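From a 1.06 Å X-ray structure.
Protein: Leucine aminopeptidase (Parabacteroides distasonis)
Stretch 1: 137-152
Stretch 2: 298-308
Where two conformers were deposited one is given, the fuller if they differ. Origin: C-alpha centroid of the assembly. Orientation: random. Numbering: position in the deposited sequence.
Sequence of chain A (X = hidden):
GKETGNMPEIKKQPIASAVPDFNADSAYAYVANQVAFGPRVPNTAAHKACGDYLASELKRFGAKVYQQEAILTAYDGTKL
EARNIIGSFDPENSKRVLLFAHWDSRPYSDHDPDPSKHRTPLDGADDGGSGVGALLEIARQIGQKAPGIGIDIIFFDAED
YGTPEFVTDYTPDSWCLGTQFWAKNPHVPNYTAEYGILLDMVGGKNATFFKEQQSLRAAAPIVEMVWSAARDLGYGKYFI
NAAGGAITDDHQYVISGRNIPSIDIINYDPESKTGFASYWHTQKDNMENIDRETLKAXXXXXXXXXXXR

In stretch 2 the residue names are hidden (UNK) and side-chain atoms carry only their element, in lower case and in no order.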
# COMPACT_ATOMS: atom_id res chain seq x y z
N GLU A 137 9.44 -6.94 -2.45
CA GLU A 137 10.70 -6.91 -3.17
C GLU A 137 11.68 -5.91 -2.57
O GLU A 137 12.88 -6.18 -2.44
CB GLU A 137 10.44 -6.67 -4.64
CG GLU A 137 11.69 -6.49 -5.48
CD GLU A 137 12.68 -7.64 -5.42
OE1 GLU A 137 12.30 -8.77 -5.03
OE2 GLU A 137 13.86 -7.44 -5.85
N ILE A 138 11.19 -4.75 -2.14
CA ILE A 138 12.00 -3.76 -1.43
C ILE A 138 12.57 -4.38 -0.16
O ILE A 138 13.76 -4.28 0.13
CB ILE A 138 11.19 -2.49 -1.16
CG1 ILE A 138 11.00 -1.70 -2.45
CG2 ILE A 138 11.84 -1.61 -0.06
CD1 ILE A 138 9.87 -0.73 -2.43
N ALA A 139 11.72 -5.08 0.61
CA ALA A 139 12.14 -5.69 1.83
C ALA A 139 13.17 -6.81 1.58
O ALA A 139 14.11 -6.99 2.37
CB ALA A 139 10.88 -6.24 2.57
N ARG A 140 13.00 -7.55 0.49
CA ARG A 140 13.97 -8.55 0.12
C ARG A 140 15.35 -7.95 -0.08
O ARG A 140 16.38 -8.44 0.38
CB ARG A 140 13.53 -9.31 -1.13
CG ARG A 140 14.39 -10.53 -1.43
CD ARG A 140 13.88 -11.36 -2.60
NE ARG A 140 14.07 -10.68 -3.88
CZ ARG A 140 15.05 -10.92 -4.73
NH1 ARG A 140 15.96 -11.88 -4.53
NH2 ARG A 140 15.11 -10.20 -5.80
N GLN A 141 15.39 -6.79 -0.75
CA GLN A 141 16.64 -6.08 -0.96
C GLN A 141 17.21 -5.52 0.34
O GLN A 141 18.42 -5.61 0.58
CB GLN A 141 16.46 -4.98 -1.96
CG GLN A 141 16.09 -5.46 -3.38
CD GLN A 141 17.05 -6.42 -3.97
OE1 GLN A 141 18.28 -6.31 -3.75
NE2 GLN A 141 16.55 -7.39 -4.74
N ILE A 142 16.37 -4.98 1.21
CA ILE A 142 16.82 -4.47 2.48
C ILE A 142 17.44 -5.59 3.31
O ILE A 142 18.48 -5.40 3.95
CB ILE A 142 15.66 -3.78 3.26
CG1 ILE A 142 15.21 -2.52 2.55
CG2 ILE A 142 16.03 -3.53 4.72
CD1 ILE A 142 13.84 -2.03 3.00
N GLY A 143 16.82 -6.77 3.31
CA GLY A 143 17.36 -7.87 4.06
C GLY A 143 18.77 -8.26 3.61
O GLY A 143 19.56 -8.75 4.39
N GLN A 144 19.07 -8.08 2.34
CA GLN A 144 20.39 -8.42 1.80
C GLN A 144 21.42 -7.29 1.96
O GLN A 144 22.62 -7.58 1.96
CB GLN A 144 20.28 -8.73 0.30
CG GLN A 144 19.44 -9.99 -0.10
CD GLN A 144 19.04 -10.11 -1.68
OE1 GLN A 144 18.63 -11.20 -2.18
NE2 GLN A 144 19.19 -9.02 -2.42
N LYS A 145 21.01 -6.04 2.13
CA LYS A 145 21.92 -4.91 2.17
C LYS A 145 21.29 -3.80 3.01
O LYS A 145 20.38 -3.13 2.59
CB LYS A 145 22.25 -4.37 0.77
CG LYS A 145 23.28 -3.25 0.79
CD LYS A 145 23.51 -2.71 -0.61
CE LYS A 145 24.77 -1.83 -0.79
NZ LYS A 145 25.20 -1.97 -2.23
N ALA A 146 21.77 -3.60 4.22
CA ALA A 146 21.16 -2.64 5.14
C ALA A 146 21.31 -1.23 4.56
O ALA A 146 22.40 -0.85 4.21
CB ALA A 146 21.86 -2.71 6.53
N PRO A 147 20.23 -0.43 4.53
CA PRO A 147 20.36 0.95 4.11
C PRO A 147 20.97 1.88 5.11
O PRO A 147 21.34 3.00 4.73
CB PRO A 147 18.94 1.38 3.78
CG PRO A 147 18.09 0.52 4.64
CD PRO A 147 18.81 -0.79 4.68
N GLY A 148 21.12 1.51 6.35
CA GLY A 148 21.74 2.51 7.29
C GLY A 148 20.76 3.33 8.12
O GLY A 148 21.18 4.06 9.00
N ILE A 149 19.49 3.18 7.86
CA ILE A 149 18.42 3.68 8.68
C ILE A 149 17.48 2.54 8.94
O ILE A 149 17.49 1.54 8.22
CB ILE A 149 17.68 4.80 8.00
CG1 ILE A 149 17.27 4.43 6.57
CG2 ILE A 149 18.59 6.01 7.96
CD1 ILE A 149 16.11 5.20 6.09
N GLY A 150 16.70 2.64 10.00
CA GLY A 150 15.70 1.62 10.25
C GLY A 150 14.57 1.71 9.24
O GLY A 150 14.23 2.80 8.83
N ILE A 151 14.04 0.57 8.83
CA ILE A 151 12.89 0.53 7.94
C ILE A 151 11.83 -0.33 8.56
O ILE A 151 12.10 -1.47 8.98
CB ILE A 151 13.24 -0.09 6.56
CG1 ILE A 151 14.39 0.69 5.87
CG2 ILE A 151 12.01 -0.13 5.68
CD1 ILE A 151 14.10 2.11 5.45
N ASP A 152 10.61 0.18 8.61
CA ASP A 152 9.44 -0.63 8.98
C ASP A 152 8.57 -0.78 7.74
O ASP A 152 8.22 0.20 7.13
CB ASP A 152 8.67 0.03 10.11
CG ASP A 152 9.56 0.28 11.30
OD1 ASP A 152 10.02 -0.73 11.88
OD2 ASP A 152 9.85 1.47 11.59
N UNK A 298 8.14 2.44 -9.58
CA UNK A 298 7.80 2.71 -8.20
C UNK A 298 8.85 2.19 -7.26
O UNK A 298 9.30 2.88 -6.32
c UNK A 298 6.42 2.15 -7.88
N UNK A 299 9.21 0.93 -7.42
CA UNK A 299 10.09 0.29 -6.48
C UNK A 299 11.52 0.82 -6.49
O UNK A 299 12.11 0.96 -5.41
N UNK A 300 12.06 1.03 -7.68
CA UNK A 300 13.42 1.53 -7.75
C UNK A 300 13.51 2.94 -7.19
O UNK A 300 14.52 3.28 -6.56
o UNK A 300 15.90 -0.64 -8.86
c UNK A 300 15.46 1.64 -9.27
c UNK A 300 13.94 1.46 -9.20
n UNK A 300 17.07 0.83 -7.65
c UNK A 300 16.18 0.52 -8.59
N UNK A 301 12.49 3.75 -7.43
CA UNK A 301 12.47 5.10 -6.85
C UNK A 301 12.50 5.05 -5.34
O UNK A 301 13.25 5.77 -4.68
c UNK A 301 11.14 7.28 -6.74
o UNK A 301 11.40 6.05 -8.80
c UNK A 301 11.28 5.91 -7.40
N UNK A 302 11.68 4.15 -4.72
CA UNK A 302 11.69 4.07 -3.30
C UNK A 302 13.06 3.62 -2.79
O UNK A 302 13.56 4.14 -1.79
c UNK A 302 10.70 2.87 -1.32
c UNK A 302 10.54 3.14 -2.78
c UNK A 302 9.18 3.76 -3.09
N UNK A 303 13.67 2.62 -3.42
CA UNK A 303 15.01 2.21 -2.99
C UNK A 303 16.00 3.38 -3.03
O UNK A 303 16.80 3.58 -2.16
c UNK A 303 15.53 1.06 -3.87
c UNK A 303 15.39 -1.30 -4.64
c UNK A 303 14.85 -0.29 -3.64
c UNK A 303 15.04 -0.79 -2.24
N UNK A 304 15.98 4.10 -4.14
CA UNK A 304 16.88 5.26 -4.28
C UNK A 304 16.74 6.25 -3.13
O UNK A 304 17.73 6.75 -2.62
o UNK A 304 19.99 7.46 -6.10
c UNK A 304 17.62 7.10 -5.92
o UNK A 304 19.24 5.49 -6.68
c UNK A 304 16.66 5.93 -5.62
c UNK A 304 19.05 6.64 -6.23
N UNK A 305 15.51 6.52 -2.72
CA UNK A 305 15.22 7.46 -1.70
C UNK A 305 15.69 6.97 -0.32
O UNK A 305 16.35 7.70 0.46
c UNK A 305 13.72 7.75 -1.75
c UNK A 305 13.28 8.55 -0.53
c UNK A 305 13.41 8.49 -3.05
N UNK A 306 15.36 5.72 0.03
CA UNK A 306 15.67 5.25 1.36
C UNK A 306 17.16 4.93 1.54
O UNK A 306 17.65 5.02 2.65
c UNK A 306 15.08 2.77 1.05
c UNK A 306 13.29 4.46 1.73
c UNK A 306 14.27 1.58 1.45
c UNK A 306 14.77 4.07 1.83
N UNK A 307 17.84 4.54 0.47
CA UNK A 307 19.27 4.29 0.54
C UNK A 307 20.09 5.52 0.29
O UNK A 307 21.26 5.52 0.72
c UNK A 307 19.68 3.25 -0.51
c UNK A 307 20.15 -0.30 0.79
c UNK A 307 18.12 1.25 -0.24
c UNK A 307 17.88 -0.07 0.12
c UNK A 307 19.39 1.82 -0.10
o UNK A 307 18.59 -2.15 0.97
c UNK A 307 18.88 -0.86 0.67
c UNK A 307 20.38 1.03 0.41
N UNK A 308 19.60 6.49 -0.46
CA UNK A 308 20.49 7.41 -1.11
C UNK A 308 19.94 8.81 -1.33
O UNK A 308 20.50 9.55 -2.14
c UNK A 308 22.19 7.45 -3.01
n UNK A 308 22.26 7.53 -4.32
c UNK A 308 20.94 6.83 -2.46
o UNK A 308 23.13 7.78 -2.26
O HOH W 1 22.43 3.69 2.33

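Position 298 carries a single side-chain carbon, out of contact with stretch 1. It is Ala 298.

Position 299 has no side-chain atoms. Its backbone O lies 4.1 Å from Ile 138 CD1, and an ideal CB would come to 4.4 Å from that same CD1. It is Gly 299. Its CA is 6.7 Å from the CA of Ile 138.

Position 300 has three carbons in a row, the third carrying one oxygen and one nitrogen. It makes no contact with stretch 1. It is Gln 300.

Position 301 has one carbon bearing an oxygen and a carbon. It does not reach stretch 1. It is Thr 301.

Position 302 has three carbons, forked at the first. One branch carbon lies 3.9 Å from Ile 138 CD1. It is Val 302.

Position 303 has four carbons, forked at the second. Its CA-to-CB bond points sideways, but the end comes nearer, and one terminal carbon is 4.0 Å from Ile 138 CG2. It is Leu 303.

Position 304 has three carbons, the third carrying two oxygens. This carboxylate is far from stretch 1. It is Glu 304.

Position 305 has three carbons, forked at the first, and no contact with stretch 1. It is Val 305.

Position 306 has four carbons, forked at the first, with one arm two carbons long. The end of that arm lies 4.0 Å from both Ile 142 CD1 and Ile 151 CD1. It is Ile 306.

Position 307 has one carbon, then a six-carbon ring bearing an oxygen. That oxygen is 2.6 Å from Lys 145 O. It is Tyr 307, and its OH donates a hydrogen bond to Lys 145 O. Pro 147 CB sits over one ring face, 3.6 Å from CE2 of Tyr 307, in a CH-pi contact.

Position 308 has two carbons, the second carrying one oxygen and one nitrogen. Its CA-to-CB bond points away from stretch 1. It is Asn 308, whose ND2 donates to OE2 of Glu 304 at 2.9 Å.

Ile 138 is a knob in the hole formed by Gly 299, Val 302, Leu 303 and Ile 306, while Ile 142 and Ile 151 extend the apolar packing around Ile 306. Farther along, Tyr 307 reaches past Pro 147 to the carbonyl of Lys 145, the first residue to leave helical geometry. A water donates to Pro 147 O and Tyr 307 O, linking the two backbones.

Stretch 2 298-308: AGQTVLEVIYN
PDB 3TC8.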